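Local atomic coordinates of glutathione s-transferase (Haemonchus contortus, PDB entry 2WS2), a protein that probably catalyses the conjugation of glutathione to electrophilic substrates of the type RX, giving an S-substituted glutathione and releasing a halide ion and a proton. Residues L6-F9 with G13-E16; A25-E30 with R73-A78; E37-H42 with G49-L54; M163-H168 with E197-S202. All coordinates share one frame; numbering follows the deposited sequence.

The four contacts go from the core of the N-terminal domain to the seam with the helical one. Contact 1 is mostly buried, the other three lie at the surface. Contacts 1 and 3 meet on one sheet, through neighbouring strands 4-9 and 53-56, and a probable backbone hydrogen bond from Thr7 to Val53 links them. Contact 2 joins the ends of two helices and is tied to contact 1 where Glu30 runs beside Leu6. Contact 4 belongs to the C-terminal domain, yet Arg199 reaches Glu16 of contact 1 in a salt bridge. Buried contact 1 has a hydrogen bond to a covered ring, while surface contacts 2, 3 and 4 rely on a CH-pi contact, an indole edge and a cation-pi pair.

Contact 1. Residues L6-F9 with G13-E16; sequences LTYF and GAAE
The hydroxyl of Tyr8 receives the backbone N-H of Ala14, with Ala14 N at 3.1 Å from Tyr8 OH and an almost straight N-H...O angle of 173°. The donor does not come in extension of the C-O bond. It stands above the plane of the ring, which brings Ala14 N within 3.4 Å of Tyr8 CZ, so the peptide lies over the phenol as well as bonding to it. On the same face the chain continues: Ala15 N is placed over the rim of the ring, and the methyl of Ala15 presses on its base, with Ala15 CB 3.4 Å from Tyr8 CD2. Phe9 CD1 touches the opposite face, also toward the rim, and the phenol is thus sandwiched. The ring gets there because CG is anti to the backbone N (chi1 -170°), which carries it off strand 4-9 toward the loop. Gly13 passes the hydroxyl with its CA 3.7 Å from Tyr8 OH, its backbone at a positive phi. Leu6, two residues earlier on the strand, adds a looser apolar touch, Leu6 CD2 to Ala15 CB at 4.2 Å. Around the pair, Leu51 and Pro52 touch the side chain of Tyr8, and Leu6 packs on Ile18 of helix 16-24. A first strand handing over, through a short loop, to the first helix is the opening of the thioredoxin-like fold, and in cytosolic glutathione transferases this junction borders the glutathione site.

Contact 2. Residues A25-E30 with R73-A78; sequences AGQDYE and RKFGYA
Phe75 lays one face of its ring against the methyl of Ala25, a CH-pi contact in which Ala25 CB stands 4.0 Å from the ring centroid and 19° off its normal. Both residues sit at or just past helix ends in the thioredoxin-like N-terminal domain: Ala25 follows helix 16-24, which Gly26 ends in a Schellman motif, and helix 64-75 ends at Phe75, after which Gly76 also takes a positive phi. The C-terminal ends of the two helices therefore meet through apolar surface, with no hydrogen bond passing between them. The ring has a second neighbour on its opposite face, where Lys74 CG lies over the centre at 3.8 Å from the plane. Phe75 owes its direction to a first torsion with CG anti to the carbonyl carbon (chi1 -67°). The ring also packs on Val21 and Tyr4, which places the contact where helix 16-24 and strand 4-9 come together. Tyr77 joins more weakly, with Tyr77 CE1 at 4.2 Å from Ala25 N; its own ring also touches Leu24. Gln27 completes the group by bringing its bent chain across the far end of the phenylalanine at about a right angle. Its amide is turned only 22° from the ring plane. The tightest touch is Gln27 CG to Phe75 CZ at 3.5 Å, while Gln27 NE2 turns back to its own chain in a weak hydrogen bond to Asp28 O.

Contact 3. Residues E37-H42 with G49-L54; sequences EEWPKH and GQLPVL
Trp39 carries most of this contact, offering the benzene side of its indole to Leu51 and to the backbone at Gly49. The indole meets the peptide edge-on: Gly49 O is 3.4 Å from Trp39 CZ2, and Gln50 N is 3.7 Å from Trp39 CH2, both near the ring plane. Neither makes a hydrogen bond with the ring; the fit is one of shape. Leu51 adds the apolar part. Its branch point touches the neighbouring corner, Leu51 CG to Trp39 CZ3 at 3.4 Å, and the methyl Leu51 CD1 follows at 3.7 Å from Trp39 CE3, the two side chains running antiparallel, one alongside the other. Trp39 is aimed this way by a first torsion that sets CG anti to the backbone N (chi1 156°), and Gly49, at positive phi, brings its carbonyl to the indole. Gln50 turns away, its OE1 bonded to Gln94 of the second subunit. Beyond the pair, Pro52 follows a cis peptide bond, as expected of the thioredoxin fold ahead of its third strand. Met46 touches both Trp39 and Leu51, while Phe9 of strand 4-9 meets the indole edge-to-face, so the irregular, helix-like turn at 37-41 is packed against strand 4-9 and the loop that leads into strand 53-56.

Contact 4. Residues M163-H168 with E197-S202; sequences MGFTEH and ETRPAS. Unlike the reference sequence in segment 163-168: Gly164 (reference Thr).
Phe165 is the residue of 163-168 that meets Arg199. Met163 faces inward onto Phe95 and Phe98 of helix 82-100. Gly164 follows, differing from the reference threonine. Next, Phe165 swings its ring toward the other segment with CG anti to the carbonyl carbon (chi1 -70°), and Arg199 comes from the opposite direction. The charged end lies off-centre over one face: Arg199 CZ is 4.4 Å from the ring centroid and 29° off its normal, a cation-pi pair. Arg199 NH2 does the touching, at 3.0 Å from Phe165 CE2, closer than van der Waals contact, so the exact placing is doubtful. The guanidinium is tilted 52° to the ring, not stacked flat on it. The Arg199 chain runs extended from CG to NE, which gives it the reach. After Phe165 the segment turns off: Thr166 packs on Leu172, and His168 on Lys203. Arg187 makes a further cation-pi contact with Phe165. Arg199 NH1 forms salt bridges to Glu162 and to Glu16, which probably steady the cation. Because Glu16 belongs to the N-terminal domain, the arginine spans the junction of the thioredoxin-like and all-helical domains of the glutathione transferase fold.

Contact 1. Residues L6-F9 with G13-E16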
loop_
_atom_site.group_PDB
_atom_site.type_symbol
_atom_site.label_atom_id
_atom_site.label_comp_id
_atom_site.label_asym_id
_atom_site.label_seq_id
_atom_site.Cartn_x
_atom_site.Cartn_y
_atom_site.Cartn_z
ATOM N N LEU A 6 -4.272 -9.114 -18.348
ATOM C CA LEU A 6 -4.432 -9.182 -16.928
ATOM C C LEU A 6 -4.692 -10.641 -16.550
ATOM O O LEU A 6 -5.532 -11.330 -17.168
ATOM C CB LEU A 6 -5.589 -8.258 -16.481
ATOM C CG LEU A 6 -5.887 -8.189 -14.981
ATOM C CD1 LEU A 6 -4.793 -7.408 -14.218
ATOM C CD2 LEU A 6 -7.198 -7.520 -14.761
ATOM N N THR A 7 -3.940 -11.116 -15.572
ATOM C CA THR A 7 -4.085 -12.471 -15.082
ATOM C C THR A 7 -4.474 -12.426 -13.638
ATOM O O THR A 7 -3.756 -11.872 -12.811
ATOM C CB THR A 7 -2.773 -13.329 -15.284
ATOM O OG1 THR A 7 -2.437 -13.385 -16.666
ATOM C CG2 THR A 7 -2.986 -14.734 -14.822
ATOM N N TYR A 8 -5.646 -12.997 -13.337
ATOM C CA TYR A 8 -6.130 -13.097 -11.998
ATOM C C TYR A 8 -7.068 -14.309 -11.904
ATOM O O TYR A 8 -7.342 -14.956 -12.906
ATOM C CB TYR A 8 -6.806 -11.760 -11.565
ATOM C CG TYR A 8 -7.132 -11.706 -10.104
ATOM C CD1 TYR A 8 -6.135 -11.793 -9.156
ATOM C CD2 TYR A 8 -8.466 -11.574 -9.658
ATOM C CE1 TYR A 8 -6.430 -11.802 -7.820
ATOM C CE2 TYR A 8 -8.769 -11.548 -8.309
ATOM C CZ TYR A 8 -7.764 -11.648 -7.402
ATOM O OH TYR A 8 -8.045 -11.636 -6.065
ATOM N N PHE A 9 -7.484 -14.663 -10.695
ATOM C CA PHE A 9 -8.514 -15.682 -10.518
ATOM C C PHE A 9 -9.847 -15.193 -11.086
ATOM O O PHE A 9 -9.992 -14.020 -11.407
ATOM C CB PHE A 9 -8.620 -16.072 -9.039
ATOM C CG PHE A 9 -7.321 -16.569 -8.481
ATOM C CD1 PHE A 9 -6.668 -15.878 -7.470
ATOM C CD2 PHE A 9 -6.731 -17.717 -9.003
ATOM C CE1 PHE A 9 -5.453 -16.339 -6.962
ATOM C CE2 PHE A 9 -5.509 -18.171 -8.525
ATOM C CZ PHE A 9 -4.876 -17.492 -7.494
ATOM N N GLY A 13 -12.136 -9.333 -6.523
ATOM C CA GLY A 13 -10.985 -9.416 -5.644
ATOM C C GLY A 13 -10.012 -8.285 -5.836
ATOM O O GLY A 13 -10.403 -7.114 -5.847
ATOM N N ALA A 14 -8.740 -8.657 -6.011
ATOM C CA ALA A 14 -7.633 -7.695 -6.065
ATOM C C ALA A 14 -7.410 -7.189 -7.497
ATOM O O ALA A 14 -6.469 -6.447 -7.772
ATOM C CB ALA A 14 -6.349 -8.357 -5.528
ATOM N N ALA A 15 -8.251 -7.591 -8.434
ATOM C CA ALA A 15 -8.025 -7.155 -9.802
ATOM C C ALA A 15 -9.176 -6.306 -10.338
ATOM O O ALA A 15 -9.137 -5.830 -11.475
ATOM C CB ALA A 15 -7.776 -8.356 -10.692
ATOM N N GLU A 16 -10.194 -6.107 -9.510
ATOM C CA GLU A 16 -11.423 -5.437 -9.990
ATOM C C GLU A 16 -11.163 -3.987 -10.378
ATOM O O GLU A 16 -11.454 -3.577 -11.514
ATOM C CB GLU A 16 -12.582 -5.588 -8.977
ATOM C CG GLU A 16 -13.991 -5.113 -9.496
ATOM C CD GLU A 16 -14.411 -5.731 -10.830
ATOM O OE1 GLU A 16 -13.873 -6.794 -11.237
ATOM O OE2 GLU A 16 -15.300 -5.151 -11.500
#

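Contact 2. Residues A25-E30 with R73-A78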
loop_
_atom_site.group_PDB
_atom_site.type_symbol
_atom_site.label_atom_id
_atom_site.label_comp_id
_atom_site.label_asym_id
_atom_site.label_seq_id
_atom_site.Cartn_x
_atom_site.Cartn_y
_atom_site.Cartn_z
ATOM N N ALA A 25 -11.092 3.848 -19.369
ATOM C CA ALA A 25 -10.163 4.336 -20.363
ATOM C C ALA A 25 -10.571 4.046 -21.788
ATOM O O ALA A 25 -9.821 4.399 -22.706
ATOM C CB ALA A 25 -8.801 3.718 -20.117
ATOM N N GLY A 26 -11.731 3.398 -21.979
ATOM C CA GLY A 26 -12.054 2.717 -23.238
ATOM C C GLY A 26 -10.959 1.760 -23.725
ATOM O O GLY A 26 -10.764 1.610 -24.922
ATOM N N GLN A 27 -10.251 1.087 -22.813
ATOM C CA GLN A 27 -9.014 0.364 -23.239
ATOM C C GLN A 27 -9.135 -1.168 -23.335
ATOM O O GLN A 27 -9.411 -1.827 -22.340
ATOM C CB GLN A 27 -7.833 0.781 -22.375
ATOM C CG GLN A 27 -6.519 0.009 -22.643
ATOM C CD GLN A 27 -6.013 0.158 -24.062
ATOM O OE1 GLN A 27 -5.699 1.261 -24.526
ATOM N NE2 GLN A 27 -5.943 -0.935 -24.761
ATOM N N ASP A 28 -8.853 -1.707 -24.528
ATOM C CA ASP A 28 -9.081 -3.128 -24.866
ATOM C C ASP A 28 -7.945 -4.091 -24.486
ATOM O O ASP A 28 -6.888 -4.121 -25.145
ATOM C CB ASP A 28 -9.428 -3.273 -26.351
ATOM C CG ASP A 28 -10.788 -2.673 -26.696
ATOM O OD1 ASP A 28 -11.310 -1.893 -25.876
ATOM O OD2 ASP A 28 -11.337 -2.968 -27.785
ATOM N N TYR A 29 -8.221 -4.897 -23.458
ATOM C CA TYR A 29 -7.262 -5.790 -22.820
ATOM C C TYR A 29 -7.787 -7.212 -22.664
ATOM O O TYR A 29 -9.019 -7.465 -22.622
ATOM C CB TYR A 29 -6.901 -5.242 -21.429
ATOM C CG TYR A 29 -7.953 -5.530 -20.395
ATOM C CD1 TYR A 29 -7.789 -6.543 -19.453
ATOM C CD2 TYR A 29 -9.153 -4.823 -20.402
ATOM C CE1 TYR A 29 -8.771 -6.800 -18.512
ATOM C CE2 TYR A 29 -10.125 -5.082 -19.514
ATOM C CZ TYR A 29 -9.959 -6.050 -18.571
ATOM O OH TYR A 29 -10.996 -6.253 -17.705
ATOM N N GLU A 30 -6.847 -8.143 -22.550
ATOM C CA GLU A 30 -7.179 -9.538 -22.301
ATOM C C GLU A 30 -7.284 -9.818 -20.801
ATOM O O GLU A 30 -6.286 -9.744 -20.080
ATOM C CB GLU A 30 -6.104 -10.412 -22.942
ATOM C CG GLU A 30 -6.410 -11.869 -22.979
ATOM C CD GLU A 30 -5.257 -12.679 -23.566
ATOM O OE1 GLU A 30 -4.588 -12.206 -24.514
ATOM O OE2 GLU A 30 -5.048 -13.805 -23.090
ATOM N N ARG A 73 -2.240 6.558 -14.105
ATOM C CA ARG A 73 -1.318 7.593 -14.586
ATOM C C ARG A 73 -1.296 7.699 -16.088
ATOM O O ARG A 73 -1.442 8.780 -16.640
ATOM C CB ARG A 73 0.129 7.301 -14.129
ATOM C CG ARG A 73 0.457 7.854 -12.800
ATOM C CD ARG A 73 1.961 7.798 -12.529
ATOM N NE ARG A 73 2.202 7.916 -11.102
ATOM C CZ ARG A 73 3.401 7.906 -10.541
ATOM N NH1 ARG A 73 4.510 7.790 -11.301
ATOM N NH2 ARG A 73 3.489 8.013 -9.228
ATOM N N LYS A 74 -1.105 6.581 -16.767
ATOM C CA LYS A 74 -0.976 6.642 -18.226
ATOM C C LYS A 74 -2.296 7.042 -18.895
ATOM O O LYS A 74 -2.281 7.617 -19.972
ATOM C CB LYS A 74 -0.400 5.333 -18.822
ATOM C CG LYS A 74 -1.346 4.160 -18.897
ATOM C CD LYS A 74 -0.653 2.832 -19.239
ATOM C CE LYS A 74 -0.171 2.766 -20.650
ATOM N NZ LYS A 74 0.826 1.660 -20.752
ATOM N N PHE A 75 -3.411 6.752 -18.233
ATOM C CA PHE A 75 -4.760 7.023 -18.771
ATOM C C PHE A 75 -5.485 8.324 -18.250
ATOM O O PHE A 75 -6.400 8.812 -18.895
ATOM C CB PHE A 75 -5.658 5.767 -18.611
ATOM C CG PHE A 75 -5.237 4.561 -19.465
ATOM C CD1 PHE A 75 -5.049 3.317 -18.888
ATOM C CD2 PHE A 75 -5.038 4.687 -20.822
ATOM C CE1 PHE A 75 -4.696 2.215 -19.656
ATOM C CE2 PHE A 75 -4.678 3.597 -21.603
ATOM C CZ PHE A 75 -4.494 2.363 -21.017
ATOM N N GLY A 76 -5.065 8.880 -17.112
ATOM C CA GLY A 76 -5.640 10.154 -16.599
ATOM C C GLY A 76 -6.654 10.025 -15.462
ATOM O O GLY A 76 -7.621 10.824 -15.344
ATOM N N TYR A 77 -6.428 9.044 -14.598
ATOM C CA TYR A 77 -7.341 8.763 -13.501
ATOM C C TYR A 77 -6.588 8.572 -12.190
ATOM O O TYR A 77 -7.097 7.973 -11.254
ATOM C CB TYR A 77 -8.178 7.517 -13.818
ATOM C CG TYR A 77 -9.087 7.669 -14.995
ATOM C CD1 TYR A 77 -8.757 7.128 -16.235
ATOM C CD2 TYR A 77 -10.295 8.351 -14.870
ATOM C CE1 TYR A 77 -9.623 7.245 -17.318
ATOM C CE2 TYR A 77 -11.154 8.493 -15.940
ATOM C CZ TYR A 77 -10.829 7.953 -17.147
ATOM O OH TYR A 77 -11.703 8.098 -18.191
ATOM N N ALA A 78 -5.405 9.177 -12.117
ATOM C CA ALA A 78 -4.512 9.067 -10.960
ATOM C C ALA A 78 -4.520 10.337 -10.126
ATOM O O ALA A 78 -3.907 10.366 -9.049
ATOM C CB ALA A 78 -3.050 8.743 -11.436
#

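Contact 3. Residues E37-H42 with G49-L54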
loop_
_atom_site.group_PDB
_atom_site.type_symbol
_atom_site.label_atom_id
_atom_site.label_comp_id
_atom_site.label_asym_id
_atom_site.label_seq_id
_atom_site.Cartn_x
_atom_site.Cartn_y
_atom_site.Cartn_z
ATOM N N GLU A 37 -7.523 -24.432 -9.751
ATOM C CA GLU A 37 -7.016 -25.728 -10.158
ATOM C C GLU A 37 -5.970 -25.619 -11.275
ATOM O O GLU A 37 -5.112 -26.470 -11.382
ATOM C CB GLU A 37 -8.167 -26.678 -10.551
ATOM C CG GLU A 37 -9.191 -27.037 -9.416
ATOM C CD GLU A 37 -9.988 -25.809 -8.917
ATOM O OE1 GLU A 37 -10.208 -24.919 -9.718
ATOM O OE2 GLU A 37 -10.380 -25.731 -7.740
ATOM N N GLU A 38 -6.089 -24.596 -12.117
ATOM C CA GLU A 38 -5.156 -24.310 -13.200
ATOM C C GLU A 38 -3.918 -23.563 -12.682
ATOM O O GLU A 38 -2.850 -23.623 -13.297
ATOM C CB GLU A 38 -5.794 -23.345 -14.203
ATOM C CG GLU A 38 -6.518 -23.899 -15.367
ATOM C CD GLU A 38 -7.205 -22.777 -16.163
ATOM O OE1 GLU A 38 -8.008 -21.944 -15.592
ATOM O OE2 GLU A 38 -6.909 -22.736 -17.373
ATOM N N TRP A 39 -4.101 -22.830 -11.585
ATOM C CA TRP A 39 -3.136 -21.835 -11.114
ATOM C C TRP A 39 -1.659 -22.343 -10.948
ATOM O O TRP A 39 -0.742 -21.648 -11.353
ATOM C CB TRP A 39 -3.692 -21.093 -9.876
ATOM C CG TRP A 39 -2.662 -20.438 -8.917
ATOM C CD1 TRP A 39 -2.432 -20.792 -7.636
ATOM C CD2 TRP A 39 -1.766 -19.341 -9.197
ATOM N NE1 TRP A 39 -1.451 -19.995 -7.078
ATOM C CE2 TRP A 39 -1.016 -19.104 -8.018
ATOM C CE3 TRP A 39 -1.505 -18.563 -10.327
ATOM C CZ2 TRP A 39 -0.022 -18.103 -7.928
ATOM C CZ3 TRP A 39 -0.509 -17.574 -10.250
ATOM C CH2 TRP A 39 0.222 -17.355 -9.049
ATOM N N PRO A 40 -1.434 -23.534 -10.356
ATOM C CA PRO A 40 -0.047 -24.042 -10.243
ATOM C C PRO A 40 0.744 -24.287 -11.526
ATOM O O PRO A 40 1.971 -24.436 -11.451
ATOM C CB PRO A 40 -0.241 -25.360 -9.503
ATOM C CG PRO A 40 -1.369 -25.083 -8.614
ATOM C CD PRO A 40 -2.331 -24.296 -9.460
ATOM N N LYS A 41 0.075 -24.386 -12.681
ATOM C CA LYS A 41 0.823 -24.423 -13.950
ATOM C C LYS A 41 1.407 -23.077 -14.383
ATOM O O LYS A 41 2.374 -23.060 -15.131
ATOM C CB LYS A 41 0.061 -25.076 -15.101
ATOM C CG LYS A 41 0.163 -26.608 -15.095
ATOM C CD LYS A 41 -0.746 -27.255 -16.137
ATOM C CE LYS A 41 -2.243 -27.109 -15.774
ATOM N NZ LYS A 41 -2.719 -28.076 -14.717
ATOM N N HIS A 42 0.839 -21.969 -13.898
ATOM C CA HIS A 42 1.311 -20.613 -14.271
ATOM C C HIS A 42 2.029 -19.879 -13.132
ATOM O O HIS A 42 2.677 -18.853 -13.361
ATOM C CB HIS A 42 0.131 -19.749 -14.720
ATOM C CG HIS A 42 -0.793 -20.442 -15.668
ATOM N ND1 HIS A 42 -1.752 -21.340 -15.249
ATOM C CD2 HIS A 42 -0.906 -20.370 -17.017
ATOM C CE1 HIS A 42 -2.425 -21.784 -16.296
ATOM N NE2 HIS A 42 -1.940 -21.200 -17.381
ATOM N N GLY A 49 5.172 -14.935 -7.782
ATOM C CA GLY A 49 4.453 -16.209 -7.597
ATOM C C GLY A 49 3.043 -15.953 -7.070
ATOM O O GLY A 49 2.530 -16.687 -6.229
ATOM N N GLN A 50 2.465 -14.871 -7.580
ATOM C CA GLN A 50 1.318 -14.218 -7.034
ATOM C C GLN A 50 0.468 -13.649 -8.185
ATOM O O GLN A 50 0.960 -13.410 -9.304
ATOM C CB GLN A 50 1.757 -13.095 -6.066
ATOM C CG GLN A 50 2.089 -13.584 -4.639
ATOM C CD GLN A 50 2.593 -12.487 -3.697
ATOM O OE1 GLN A 50 3.348 -12.780 -2.762
ATOM N NE2 GLN A 50 2.160 -11.218 -3.920
ATOM N N LEU A 51 -0.819 -13.467 -7.912
ATOM C CA LEU A 51 -1.669 -12.725 -8.836
ATOM C C LEU A 51 -2.291 -11.546 -8.077
ATOM O O LEU A 51 -2.427 -11.609 -6.855
ATOM C CB LEU A 51 -2.722 -13.650 -9.455
ATOM C CG LEU A 51 -2.325 -14.721 -10.480
ATOM C CD1 LEU A 51 -3.588 -15.517 -10.960
ATOM C CD2 LEU A 51 -1.537 -14.178 -11.679
ATOM N N PRO A 52 -2.712 -10.475 -8.782
ATOM C CA PRO A 52 -2.791 -10.268 -10.211
ATOM C C PRO A 52 -1.466 -9.864 -10.804
ATOM O O PRO A 52 -0.592 -9.388 -10.076
ATOM C CB PRO A 52 -3.805 -9.129 -10.334
ATOM C CG PRO A 52 -3.629 -8.349 -9.107
ATOM C CD PRO A 52 -3.202 -9.290 -8.035
ATOM N N VAL A 53 -1.319 -10.092 -12.102
ATOM C CA VAL A 53 -0.157 -9.665 -12.852
ATOM C C VAL A 53 -0.604 -9.050 -14.151
ATOM O O VAL A 53 -1.365 -9.667 -14.909
ATOM C CB VAL A 53 0.730 -10.873 -13.213
ATOM C CG1 VAL A 53 1.735 -10.492 -14.282
ATOM C CG2 VAL A 53 1.406 -11.432 -11.941
ATOM N N LEU A 54 -0.105 -7.851 -14.426
ATOM C CA LEU A 54 -0.217 -7.220 -15.724
ATOM C C LEU A 54 0.949 -7.475 -16.712
ATOM O O LEU A 54 2.136 -7.390 -16.339
ATOM C CB LEU A 54 -0.390 -5.716 -15.555
ATOM C CG LEU A 54 -0.718 -5.052 -16.892
ATOM C CD1 LEU A 54 -2.186 -5.418 -17.327
ATOM C CD2 LEU A 54 -0.504 -3.578 -16.840
#

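Contact 4. Residues M163-H168 with E197-S202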
loop_
_atom_site.group_PDB
_atom_site.type_symbol
_atom_site.label_atom_id
_atom_site.label_comp_id
_atom_site.label_asym_id
_atom_site.label_seq_id
_atom_site.Cartn_x
_atom_site.Cartn_y
_atom_site.Cartn_z
ATOM N N MET A 163 -16.528 -1.245 -2.668
ATOM C CA MET A 163 -16.911 -1.937 -1.425
ATOM C C MET A 163 -18.414 -1.864 -1.104
ATOM O O MET A 163 -18.855 -2.266 -0.010
ATOM C CB MET A 163 -16.097 -1.400 -0.244
ATOM C CG MET A 163 -16.709 -0.254 0.497
ATOM S SD MET A 163 -16.687 -0.554 2.274
ATOM C CE MET A 163 -16.503 -2.346 2.343
ATOM N N GLY A 164 -19.187 -1.330 -2.045
ATOM C CA GLY A 164 -20.657 -1.400 -1.993
ATOM C C GLY A 164 -21.192 -2.782 -2.350
ATOM O O GLY A 164 -22.402 -3.054 -2.231
ATOM N N PHE A 165 -20.292 -3.683 -2.744
ATOM C CA PHE A 165 -20.720 -5.021 -3.092
ATOM C C PHE A 165 -20.642 -5.973 -1.941
ATOM O O PHE A 165 -20.681 -7.192 -2.116
ATOM C CB PHE A 165 -20.004 -5.524 -4.332
ATOM C CG PHE A 165 -20.437 -4.814 -5.540
ATOM C CD1 PHE A 165 -21.757 -4.949 -5.997
ATOM C CD2 PHE A 165 -19.593 -3.926 -6.183
ATOM C CE1 PHE A 165 -22.209 -4.244 -7.120
ATOM C CE2 PHE A 165 -20.026 -3.212 -7.297
ATOM C CZ PHE A 165 -21.341 -3.380 -7.777
ATOM N N THR A 166 -20.570 -5.433 -0.743
ATOM C CA THR A 166 -20.566 -6.327 0.381
ATOM C C THR A 166 -21.917 -6.200 1.065
ATOM O O THR A 166 -21.981 -6.249 2.272
ATOM C CB THR A 166 -19.268 -6.205 1.307
ATOM O OG1 THR A 166 -19.403 -5.140 2.240
ATOM C CG2 THR A 166 -18.026 -5.956 0.473
ATOM N N GLU A 167 -22.996 -6.111 0.259
ATOM C CA GLU A 167 -24.382 -5.980 0.798
ATOM C C GLU A 167 -24.881 -7.191 1.585
ATOM O O GLU A 167 -26.089 -7.260 1.930
ATOM C CB GLU A 167 -25.420 -5.539 -0.248
ATOM C CG GLU A 167 -25.664 -6.490 -1.386
ATOM C CD GLU A 167 -24.687 -6.307 -2.521
ATOM O OE1 GLU A 167 -23.496 -6.634 -2.350
ATOM O OE2 GLU A 167 -25.112 -5.831 -3.595
ATOM N N HIS A 168 -23.961 -8.136 1.837
ATOM C CA HIS A 168 -24.014 -9.009 3.011
ATOM C C HIS A 168 -24.210 -8.138 4.254
ATOM O O HIS A 168 -24.686 -8.603 5.308
ATOM C CB HIS A 168 -22.695 -9.785 3.160
ATOM C CG HIS A 168 -22.441 -10.764 2.054
ATOM N ND1 HIS A 168 -23.004 -12.025 2.031
ATOM C CD2 HIS A 168 -21.687 -10.669 0.931
ATOM C CE1 HIS A 168 -22.612 -12.663 0.940
ATOM N NE2 HIS A 168 -21.820 -11.858 0.248
ATOM N N GLU A 197 -22.830 -4.212 -15.104
ATOM C CA GLU A 197 -24.035 -4.899 -15.607
ATOM C C GLU A 197 -23.677 -6.162 -16.374
ATOM O O GLU A 197 -24.510 -7.030 -16.571
ATOM C CB GLU A 197 -24.798 -4.025 -16.608
ATOM C CG GLU A 197 -25.448 -2.724 -16.122
ATOM C CD GLU A 197 -25.808 -1.851 -17.320
ATOM O OE1 GLU A 197 -26.766 -1.023 -17.278
ATOM O OE2 GLU A 197 -25.114 -1.993 -18.336
ATOM N N THR A 198 -22.450 -6.241 -16.860
ATOM C CA THR A 198 -22.108 -7.264 -17.816
ATOM C C THR A 198 -20.833 -7.988 -17.386
ATOM O O THR A 198 -20.231 -8.718 -18.179
ATOM C CB THR A 198 -21.903 -6.671 -19.220
ATOM O OG1 THR A 198 -20.826 -5.728 -19.178
ATOM C CG2 THR A 198 -23.194 -5.979 -19.744
ATOM N N ARG A 199 -20.431 -7.777 -16.139
ATOM C CA ARG A 199 -19.259 -8.469 -15.624
ATOM C C ARG A 199 -19.716 -9.720 -14.907
ATOM O O ARG A 199 -20.817 -9.750 -14.313
ATOM C CB ARG A 199 -18.395 -7.579 -14.704
ATOM C CG ARG A 199 -19.025 -7.292 -13.370
ATOM C CD ARG A 199 -18.403 -6.169 -12.589
ATOM N NE ARG A 199 -19.150 -6.096 -11.341
ATOM C CZ ARG A 199 -18.708 -5.555 -10.222
ATOM N NH1 ARG A 199 -17.482 -5.025 -10.162
ATOM N NH2 ARG A 199 -19.490 -5.569 -9.151
ATOM N N PRO A 200 -18.873 -10.763 -14.967
ATOM C CA PRO A 200 -19.185 -12.011 -14.322
ATOM C C PRO A 200 -19.580 -11.815 -12.866
ATOM O O PRO A 200 -18.959 -11.026 -12.152
ATOM C CB PRO A 200 -17.873 -12.784 -14.464
ATOM C CG PRO A 200 -17.426 -12.366 -15.868
ATOM C CD PRO A 200 -17.695 -10.893 -15.863
ATOM N N ALA A 201 -20.646 -12.497 -12.442
ATOM C CA ALA A 201 -20.977 -12.509 -11.028
ATOM C C ALA A 201 -19.914 -13.382 -10.386
ATOM O O ALA A 201 -19.482 -14.351 -10.991
ATOM C CB ALA A 201 -22.349 -13.107 -10.794
ATOM N N SER A 202 -19.497 -13.035 -9.181
ATOM C CA SER A 202 -18.657 -13.921 -8.401
ATOM C C SER A 202 -19.003 -13.798 -6.938
ATOM O O SER A 202 -19.664 -12.850 -6.526
ATOM C CB SER A 202 -17.149 -13.663 -8.642
ATOM O OG SER A 202 -16.875 -12.299 -8.854
#